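Pilotin OutS (Dickeya dadantii, PDB 3UTK) acts as the outer-membrane pilot lipoprotein that interacts with the secretin OutD of the type II secretion system, which exports pectate lyases and cellulases. Local coordinates at residues Ala52-Gln60 and Tyr101-Lys111; Thr71-Val79 and Pro124-Val132. All blocks are in the same frame, centred on the assembly; numbering follows the deposited sequence.

Contact 1: Ala52-Gln60 and Tyr101-Lys111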
loop_
_atom_site.group_PDB
_atom_site.type_symbol
_atom_site.label_atom_id
_atom_site.label_comp_id
_atom_site.label_asym_id
_atom_site.label_seq_id
_atom_site.Cartn_x
_atom_site.Cartn_y
_atom_site.Cartn_z
ATOM N N ALA A 52 2.349 -1.659 0.590
ATOM C CA ALA A 52 2.903 -3.000 0.387
ATOM C C ALA A 52 2.034 -3.858 -0.526
ATOM O O ALA A 52 2.544 -4.550 -1.407
ATOM C CB ALA A 52 3.092 -3.702 1.720
ATOM N N ALA A 53 0.726 -3.829 -0.299
ATOM C CA ALA A 53 -0.209 -4.592 -1.128
ATOM C C ALA A 53 -0.188 -4.089 -2.575
ATOM O O ALA A 53 -0.244 -4.872 -3.519
ATOM C CB ALA A 53 -1.620 -4.517 -0.554
ATOM N N SER A 54 -0.122 -2.770 -2.739
ATOM C CA SER A 54 -0.028 -2.182 -4.063
ATOM C C SER A 54 1.252 -2.580 -4.798
ATOM O O SER A 54 1.198 -2.896 -5.972
ATOM C CB SER A 54 -0.139 -0.660 -3.989
ATOM O OG SER A 54 -1.404 -0.283 -3.477
ATOM N N LYS A 55 2.405 -2.530 -4.127
ATOM C CA LYS A 55 3.652 -2.957 -4.768
ATOM C C LYS A 55 3.579 -4.451 -5.107
ATOM O O LYS A 55 4.061 -4.885 -6.148
ATOM C CB LYS A 55 4.870 -2.655 -3.883
ATOM C CG LYS A 55 6.204 -3.048 -4.520
ATOM C CD LYS A 55 7.406 -2.606 -3.695
ATOM C CE LYS A 55 8.705 -2.925 -4.427
ATOM N NZ LYS A 55 9.873 -2.215 -3.834
ATOM N N TYR A 56 2.986 -5.238 -4.216
ATOM C CA TYR A 56 2.801 -6.665 -4.477
ATOM C C TYR A 56 2.000 -6.881 -5.770
ATOM O O TYR A 56 2.330 -7.738 -6.589
ATOM C CB TYR A 56 2.134 -7.361 -3.275
ATOM C CG TYR A 56 2.084 -8.867 -3.386
ATOM C CD1 TYR A 56 1.119 -9.497 -4.164
ATOM C CD2 TYR A 56 2.994 -9.662 -2.696
ATOM C CE1 TYR A 56 1.077 -10.880 -4.264
ATOM C CE2 TYR A 56 2.956 -11.042 -2.794
ATOM C CZ TYR A 56 2.001 -11.643 -3.575
ATOM O OH TYR A 56 1.975 -13.016 -3.672
ATOM N N LEU A 57 0.965 -6.078 -5.979
ATOM C CA LEU A 57 0.172 -6.228 -7.189
ATOM C C LEU A 57 1.014 -5.874 -8.412
ATOM O O LEU A 57 1.006 -6.594 -9.404
ATOM C CB LEU A 57 -1.089 -5.362 -7.152
ATOM C CG LEU A 57 -2.252 -5.833 -6.270
ATOM C CD1 LEU A 57 -3.381 -4.787 -6.211
ATOM C CD2 LEU A 57 -2.815 -7.172 -6.760
ATOM N N ARG A 58 1.740 -4.766 -8.338
ATOM C CA ARG A 58 2.520 -4.334 -9.496
ATOM C C ARG A 58 3.601 -5.354 -9.844
ATOM O O ARG A 58 3.766 -5.724 -11.005
ATOM C CB ARG A 58 3.160 -2.954 -9.264
ATOM C CG ARG A 58 3.796 -2.350 -10.525
ATOM C CD ARG A 58 4.582 -1.084 -10.207
ATOM N NE ARG A 58 5.821 -1.395 -9.508
ATOM C CZ ARG A 58 6.190 -0.866 -8.347
ATOM N NH1 ARG A 58 5.413 0.019 -7.736
ATOM N NH2 ARG A 58 7.343 -1.231 -7.794
ATOM N N VAL A 59 4.347 -5.801 -8.838
ATOM C CA VAL A 59 5.525 -6.623 -9.086
ATOM C C VAL A 59 5.206 -8.114 -9.227
ATOM O O VAL A 59 5.703 -8.776 -10.145
ATOM C CB VAL A 59 6.605 -6.407 -8.000
ATOM C CG1 VAL A 59 7.798 -7.333 -8.233
ATOM C CG2 VAL A 59 7.040 -4.942 -7.976
ATOM N N GLN A 60 4.385 -8.642 -8.322
ATOM C CA GLN A 60 4.108 -10.080 -8.297
ATOM C C GLN A 60 2.922 -10.447 -9.177
ATOM O O GLN A 60 2.836 -11.564 -9.697
ATOM C CB GLN A 60 3.858 -10.561 -6.854
ATOM C CG GLN A 60 4.986 -10.216 -5.873
ATOM C CD GLN A 60 6.307 -10.865 -6.246
ATOM O OE1 GLN A 60 7.361 -10.230 -6.197
ATOM N NE2 GLN A 60 6.258 -12.137 -6.603
ATOM N N TYR A 101 6.205 -5.419 2.454
ATOM C CA TYR A 101 6.211 -6.050 1.139
ATOM C C TYR A 101 7.107 -7.285 1.175
ATOM O O TYR A 101 6.720 -8.354 0.718
ATOM C CB TYR A 101 6.668 -5.059 0.055
ATOM C CG TYR A 101 7.004 -5.710 -1.270
ATOM C CD1 TYR A 101 6.001 -6.185 -2.104
ATOM C CD2 TYR A 101 8.323 -5.859 -1.680
ATOM C CE1 TYR A 101 6.299 -6.786 -3.309
ATOM C CE2 TYR A 101 8.630 -6.458 -2.886
ATOM C CZ TYR A 101 7.615 -6.922 -3.697
ATOM O OH TYR A 101 7.910 -7.525 -4.897
ATOM N N GLN A 102 8.302 -7.142 1.732
ATOM C CA GLN A 102 9.197 -8.288 1.839
ATOM C C GLN A 102 8.565 -9.396 2.682
ATOM O O GLN A 102 8.761 -10.584 2.410
ATOM C CB GLN A 102 10.551 -7.865 2.417
ATOM C CG GLN A 102 11.354 -6.944 1.505
ATOM C CD GLN A 102 11.713 -7.594 0.176
ATOM O OE1 GLN A 102 11.795 -6.927 -0.857
ATOM N NE2 GLN A 102 11.930 -8.899 0.199
ATOM N N GLY A 103 7.799 -9.005 3.696
ATOM C CA GLY A 103 7.100 -9.961 4.542
ATOM C C GLY A 103 6.055 -10.754 3.769
ATOM O O GLY A 103 5.918 -11.970 3.951
ATOM N N LEU A 104 5.313 -10.061 2.904
ATOM C CA LEU A 104 4.310 -10.707 2.053
ATOM C C LEU A 104 4.939 -11.811 1.204
ATOM O O LEU A 104 4.403 -12.921 1.109
ATOM C CB LEU A 104 3.624 -9.678 1.135
ATOM C CG LEU A 104 2.572 -8.716 1.715
ATOM C CD1 LEU A 104 2.210 -7.609 0.721
ATOM C CD2 LEU A 104 1.319 -9.455 2.137
ATOM N N LEU A 105 6.075 -11.502 0.580
ATOM C CA LEU A 105 6.743 -12.472 -0.289
ATOM C C LEU A 105 7.039 -13.782 0.435
ATOM O O LEU A 105 7.024 -14.856 -0.173
ATOM C CB LEU A 105 8.041 -11.896 -0.862
ATOM C CG LEU A 105 7.921 -10.575 -1.626
ATOM C CD1 LEU A 105 9.230 -10.240 -2.322
ATOM C CD2 LEU A 105 6.774 -10.619 -2.630
ATOM N N LYS A 106 7.299 -13.690 1.732
ATOM C CA LYS A 106 7.748 -14.851 2.502
ATOM C C LYS A 106 6.697 -15.466 3.429
ATOM O O LYS A 106 6.991 -16.421 4.152
ATOM C CB LYS A 106 8.998 -14.472 3.304
ATOM C CG LYS A 106 10.190 -14.160 2.426
ATOM C CD LYS A 106 11.421 -13.836 3.253
ATOM C CE LYS A 106 12.660 -13.787 2.374
ATOM N NZ LYS A 106 12.820 -15.051 1.592
ATOM N N ASP A 107 5.471 -14.950 3.399
ATOM C CA ASP A 107 4.486 -15.298 4.427
ATOM C C ASP A 107 3.751 -16.634 4.210
ATOM O O ASP A 107 2.939 -17.057 5.035
ATOM C CB ASP A 107 3.527 -14.115 4.728
ATOM C CG ASP A 107 2.425 -13.927 3.680
ATOM O OD1 ASP A 107 2.117 -14.862 2.918
ATOM O OD2 ASP A 107 1.831 -12.816 3.643
ATOM N N GLY A 108 4.062 -17.307 3.109
ATOM C CA GLY A 108 3.499 -18.620 2.855
ATOM C C GLY A 108 2.206 -18.662 2.055
ATOM O O GLY A 108 1.710 -19.744 1.764
ATOM N N THR A 109 1.663 -17.506 1.687
ATOM C CA THR A 109 0.452 -17.465 0.852
ATOM C C THR A 109 0.872 -17.606 -0.609
ATOM O O THR A 109 1.705 -16.853 -1.076
ATOM C CB THR A 109 -0.294 -16.122 1.012
ATOM O OG1 THR A 109 -0.500 -15.852 2.403
ATOM C CG2 THR A 109 -1.641 -16.158 0.291
ATOM N N PRO A 110 0.315 -18.592 -1.330
ATOM C CA PRO A 110 0.744 -18.751 -2.724
ATOM C C PRO A 110 0.461 -17.487 -3.522
ATOM O O PRO A 110 -0.521 -16.801 -3.260
ATOM C CB PRO A 110 -0.120 -19.908 -3.236
ATOM C CG PRO A 110 -0.477 -20.692 -1.979
ATOM C CD PRO A 110 -0.570 -19.677 -0.874
ATOM N N LYS A 111 1.304 -17.201 -4.498
ATOM C CA LYS A 111 1.156 -15.983 -5.280
ATOM C C LYS A 111 -0.239 -15.841 -5.892
ATOM O O LYS A 111 -0.859 -14.783 -5.804
ATOM C CB LYS A 111 2.230 -15.927 -6.363
ATOM C CG LYS A 111 2.192 -14.677 -7.209
ATOM C CD LYS A 111 3.494 -14.496 -7.988
ATOM C CE LYS A 111 3.698 -15.588 -9.025
ATOM N NZ LYS A 111 5.029 -15.460 -9.699
HETATM O O HOH W 1 2.878 -14.364 -1.577
#
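Y101 of helix 94-106 is a knob set among A52, K55, V59 and Q60 of helix 40-60. Its CB lies 4.2 Å from A52 CB, where the two backbones come close. K55 lies across one face of the ring, CG near CD1 and CE1, CE near CD2 and CE2. Between them, K55 CD stands over the ring centre, 3.9 Å from the centroid, in a CH-pi contact. Past the Y101 ring, K55 NZ forms salt bridges with E98 and D69. At the ring edge, CD1 and CE1 meet the backbone of Y56, with CE1 3.7 Å from Y56 CA. L105 CG lies near the rim of the opposite face. At the tip, Y101 OH lies 3.1 Å from Q60 OE1. The same OH touches V59 CG1.

Y56 is in turn a knob among Y101, L104, L105 and K111. Its CG is anti to the backbone N (chi1 -172°), which brings the end of the ring nearer to 101-111. Its CD2 reaches L104 CB at 3.9 Å. A water 2.6 Å from Y56 OH also hydrogen-bonds T109 O.

The two tyrosines thus pair apolar ring surfaces with hydroxyls placed near polar groups. The contact rests mostly on van der Waals packing of ring and aliphatic surfaces.

Contact 2: Thr71-Val79 and Pro124-Val132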
loop_
_atom_site.group_PDB
_atom_site.type_symbol
_atom_site.label_atom_id
_atom_site.label_comp_id
_atom_site.label_asym_id
_atom_site.label_seq_id
_atom_site.Cartn_x
_atom_site.Cartn_y
_atom_site.Cartn_z
ATOM N N THR A 71 4.826 7.128 -6.247
ATOM C CA THR A 71 3.447 7.518 -6.523
ATOM C C THR A 71 2.475 6.793 -5.599
ATOM O O THR A 71 1.518 7.392 -5.103
ATOM C CB THR A 71 3.052 7.243 -7.988
ATOM O OG1 THR A 71 3.952 7.930 -8.865
ATOM C CG2 THR A 71 1.626 7.714 -8.261
ATOM N N ILE A 72 2.712 5.499 -5.383
ATOM C CA ILE A 72 1.916 4.734 -4.431
ATOM C C ILE A 72 1.986 5.375 -3.043
ATOM O O ILE A 72 0.964 5.536 -2.373
ATOM C CB ILE A 72 2.371 3.258 -4.364
ATOM C CG1 ILE A 72 2.147 2.563 -5.710
ATOM C CG2 ILE A 72 1.623 2.517 -3.263
ATOM C CD1 ILE A 72 2.683 1.116 -5.767
ATOM N N LEU A 73 3.192 5.744 -2.616
ATOM C CA LEU A 73 3.374 6.411 -1.333
ATOM C C LEU A 73 2.607 7.731 -1.252
ATOM O O LEU A 73 1.965 8.034 -0.241
ATOM C CB LEU A 73 4.855 6.685 -1.078
ATOM C CG LEU A 73 5.192 6.796 0.402
ATOM C CD1 LEU A 73 5.281 5.384 0.972
ATOM C CD2 LEU A 73 6.497 7.558 0.618
ATOM N N LYS A 74 2.694 8.519 -2.317
ATOM C CA LYS A 74 2.024 9.807 -2.357
ATOM C C LYS A 74 0.518 9.602 -2.243
ATOM O O LYS A 74 -0.184 10.424 -1.654
ATOM C CB LYS A 74 2.368 10.540 -3.655
ATOM C CG LYS A 74 1.805 11.942 -3.752
ATOM C CD LYS A 74 2.009 12.515 -5.139
ATOM C CE LYS A 74 3.482 12.564 -5.515
ATOM N NZ LYS A 74 3.693 13.429 -6.722
ATOM N N THR A 75 0.025 8.498 -2.802
ATOM C CA THR A 75 -1.397 8.185 -2.731
ATOM C C THR A 75 -1.820 7.873 -1.299
ATOM O O THR A 75 -2.880 8.312 -0.845
ATOM C CB THR A 75 -1.759 6.995 -3.628
ATOM O OG1 THR A 75 -1.390 7.292 -4.982
ATOM C CG2 THR A 75 -3.250 6.723 -3.566
ATOM N N ALA A 76 -0.985 7.129 -0.583
ATOM C CA ALA A 76 -1.277 6.802 0.806
ATOM C C ALA A 76 -1.283 8.071 1.654
ATOM O O ALA A 76 -2.137 8.250 2.524
ATOM C CB ALA A 76 -0.256 5.778 1.354
ATOM N N VAL A 77 -0.326 8.956 1.400
ATOM C CA VAL A 77 -0.281 10.216 2.128
ATOM C C VAL A 77 -1.545 11.035 1.851
ATOM O O VAL A 77 -2.132 11.597 2.773
ATOM C CB VAL A 77 1.000 11.019 1.823
ATOM C CG1 VAL A 77 0.921 12.405 2.425
ATOM C CG2 VAL A 77 2.231 10.272 2.347
ATOM N N ASN A 78 -1.984 11.070 0.592
ATOM C CA ASN A 78 -3.192 11.817 0.228
ATOM C C ASN A 78 -4.444 11.282 0.910
ATOM O O ASN A 78 -5.280 12.049 1.387
ATOM C CB ASN A 78 -3.387 11.843 -1.288
ATOM C CG ASN A 78 -2.494 12.865 -1.971
ATOM O OD1 ASN A 78 -1.729 13.571 -1.316
ATOM N ND2 ASN A 78 -2.580 12.938 -3.295
ATOM N N VAL A 79 -4.583 9.962 0.936
ATOM C CA VAL A 79 -5.674 9.340 1.676
ATOM C C VAL A 79 -5.626 9.755 3.152
ATOM O O VAL A 79 -6.653 10.088 3.742
ATOM C CB VAL A 79 -5.634 7.806 1.541
ATOM C CG1 VAL A 79 -6.576 7.150 2.547
ATOM C CG2 VAL A 79 -5.988 7.404 0.117
ATOM N N PRO A 124 -10.710 0.462 -4.127
ATOM C CA PRO A 124 -10.783 1.857 -3.669
ATOM C C PRO A 124 -9.421 2.562 -3.608
ATOM O O PRO A 124 -9.321 3.750 -3.940
ATOM C CB PRO A 124 -11.400 1.734 -2.268
ATOM C CG PRO A 124 -12.186 0.456 -2.323
ATOM C CD PRO A 124 -11.369 -0.463 -3.187
ATOM N N PHE A 125 -8.380 1.846 -3.198
ATOM C CA PHE A 125 -7.062 2.462 -3.123
ATOM C C PHE A 125 -6.473 2.648 -4.523
ATOM O O PHE A 125 -5.869 3.677 -4.810
ATOM C CB PHE A 125 -6.122 1.654 -2.229
ATOM C CG PHE A 125 -4.846 2.369 -1.887
ATOM C CD1 PHE A 125 -4.862 3.511 -1.109
ATOM C CD2 PHE A 125 -3.629 1.898 -2.353
ATOM C CE1 PHE A 125 -3.679 4.168 -0.794
ATOM C CE2 PHE A 125 -2.447 2.547 -2.045
ATOM C CZ PHE A 125 -2.471 3.684 -1.267
ATOM N N LEU A 126 -6.658 1.658 -5.399
ATOM C CA LEU A 126 -6.167 1.796 -6.768
ATOM C C LEU A 126 -6.888 2.942 -7.492
ATOM O O LEU A 126 -6.288 3.654 -8.297
ATOM C CB LEU A 126 -6.299 0.485 -7.553
ATOM C CG LEU A 126 -5.683 -0.753 -6.892
ATOM C CD1 LEU A 126 -5.782 -1.963 -7.808
ATOM C CD2 LEU A 126 -4.240 -0.521 -6.461
ATOM N N ASP A 127 -8.172 3.122 -7.200
ATOM C CA ASP A 127 -8.923 4.248 -7.768
ATOM C C ASP A 127 -8.323 5.596 -7.345
ATOM O O ASP A 127 -8.217 6.532 -8.150
ATOM C CB ASP A 127 -10.390 4.189 -7.343
ATOM C CG ASP A 127 -11.207 3.217 -8.178
ATOM O OD1 ASP A 127 -10.657 2.617 -9.125
ATOM O OD2 ASP A 127 -12.415 3.067 -7.891
ATOM N N ALA A 128 -7.938 5.684 -6.077
ATOM C CA ALA A 128 -7.331 6.896 -5.528
ATOM C C ALA A 128 -6.014 7.208 -6.229
ATOM O O ALA A 128 -5.617 8.366 -6.372
ATOM C CB ALA A 128 -7.107 6.735 -4.033
ATOM N N MET A 129 -5.336 6.160 -6.665
ATOM C CA MET A 129 -4.051 6.302 -7.324
ATOM C C MET A 129 -4.136 7.019 -8.663
ATOM O O MET A 129 -3.180 7.656 -9.088
ATOM C CB MET A 129 -3.450 4.924 -7.538
ATOM C CG MET A 129 -2.105 4.746 -6.941
ATOM S SD MET A 129 -1.713 3.003 -7.076
ATOM C CE MET A 129 -2.009 2.447 -5.399
ATOM N N ARG A 130 -5.267 6.890 -9.343
ATOM C CA ARG A 130 -5.453 7.584 -10.612
ATOM C C ARG A 130 -5.406 9.094 -10.439
ATOM O O ARG A 130 -4.814 9.802 -11.250
ATOM C CB ARG A 130 -6.777 7.189 -11.242
ATOM C CG ARG A 130 -6.875 5.721 -11.496
ATOM C CD ARG A 130 -7.497 5.466 -12.839
ATOM N NE ARG A 130 -8.001 4.110 -12.912
ATOM C CZ ARG A 130 -8.860 3.694 -13.831
ATOM N NH1 ARG A 130 -9.299 4.538 -14.753
ATOM N NH2 ARG A 130 -9.277 2.438 -13.822
ATOM N N THR A 131 -6.035 9.581 -9.377
ATOM C CA THR A 131 -6.103 11.016 -9.131
ATOM C C THR A 131 -4.716 11.582 -8.842
ATOM O O THR A 131 -4.500 12.791 -8.913
ATOM C CB THR A 131 -7.047 11.336 -7.958
ATOM O OG1 THR A 131 -6.419 10.973 -6.723
ATOM C CG2 THR A 131 -8.349 10.566 -8.104
ATOM N N VAL A 132 -3.775 10.698 -8.525
ATOM C CA VAL A 132 -2.409 11.105 -8.215
ATOM C C VAL A 132 -1.524 11.054 -9.459
ATOM O O VAL A 132 -0.597 11.850 -9.607
ATOM C CB VAL A 132 -1.792 10.205 -7.129
ATOM C CG1 VAL A 132 -0.458 10.774 -6.663
ATOM C CG2 VAL A 132 -2.747 10.058 -5.958
HETATM O O HOH W 2 -4.764 12.816 -4.607
#
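Helices 71-79 and 124-131 cross nearly at right angles, 103° between their directions, with axes 9.1 Å apart and T75 and M129 nearest at the backbone. F125 fills the hole between I72, T75, A76 and V79. Its CG is anti to the backbone N (chi1 -168°), which sends the ring from the side of its own helix to the neighbouring one. The ring presents an edge to A76, whose backbone N is 3.8 Å from F125 CZ. V79 CG2 also comes at this edge, 4.1 Å from F125 CE1. T75 CG2 sits off-centre against the ring in a CH-pi contact, and the same methyl touches A128 CB.

T75 divides its two branches. The methyl turns to F125 and A128. The hydroxyl bonds back to T71 O, with T75 OG1 2.9 Å from that oxygen. T71 O also accepts from T75 N, and the two donors come from opposite faces of its plane. T75 OG1 also touches carbon: M129 CG and V132 CG2, the latter at 3.2 Å. The bond within the helix thus gives the hydroxyl a polar partner at an apolar interface.

M129 crosses T75 at about a right angle, and its SD lies 4.1 Å from I72 CG1. V132, the last modelled residue, splays its two methyls over helix 69-82. CG1 meets T71 CG2 and the aliphatic chain of K74, while CG2 touches N78 ND2. At the rim, a water bridges N78 ND2 and T131 OG1, though its bond to N78 is weak.

Helix 40-60 covers the side of the contact where F125 and M129 lie. Near-perpendicular packing of this kind fits the all-helical pilotin fold of nested, perpendicular alpha-helical hairpins.

Overall arrangement
Contacts 1 and 2 lie on opposite sides of the centre of the chain, their centres about 18 Å apart. Their segments alternate along the sequence, so the two pairings cross. Helix 40-60 connects them. Its residues 52-60 pack on 101-111 in contact 1, while S54 and R58 of the same segment reach contact 2. S54 OG lies 3.3 Å from F125 CD2 and 3.4 Å from M129 CE. S54 CB is 3.7 Å from I72 CG2, and R58 NH1 is 3.5 Å from I72 CD1. These links are packing. C61, directly after 52-60, forms a disulfide with C115 of helix 111-121, beside contact 1.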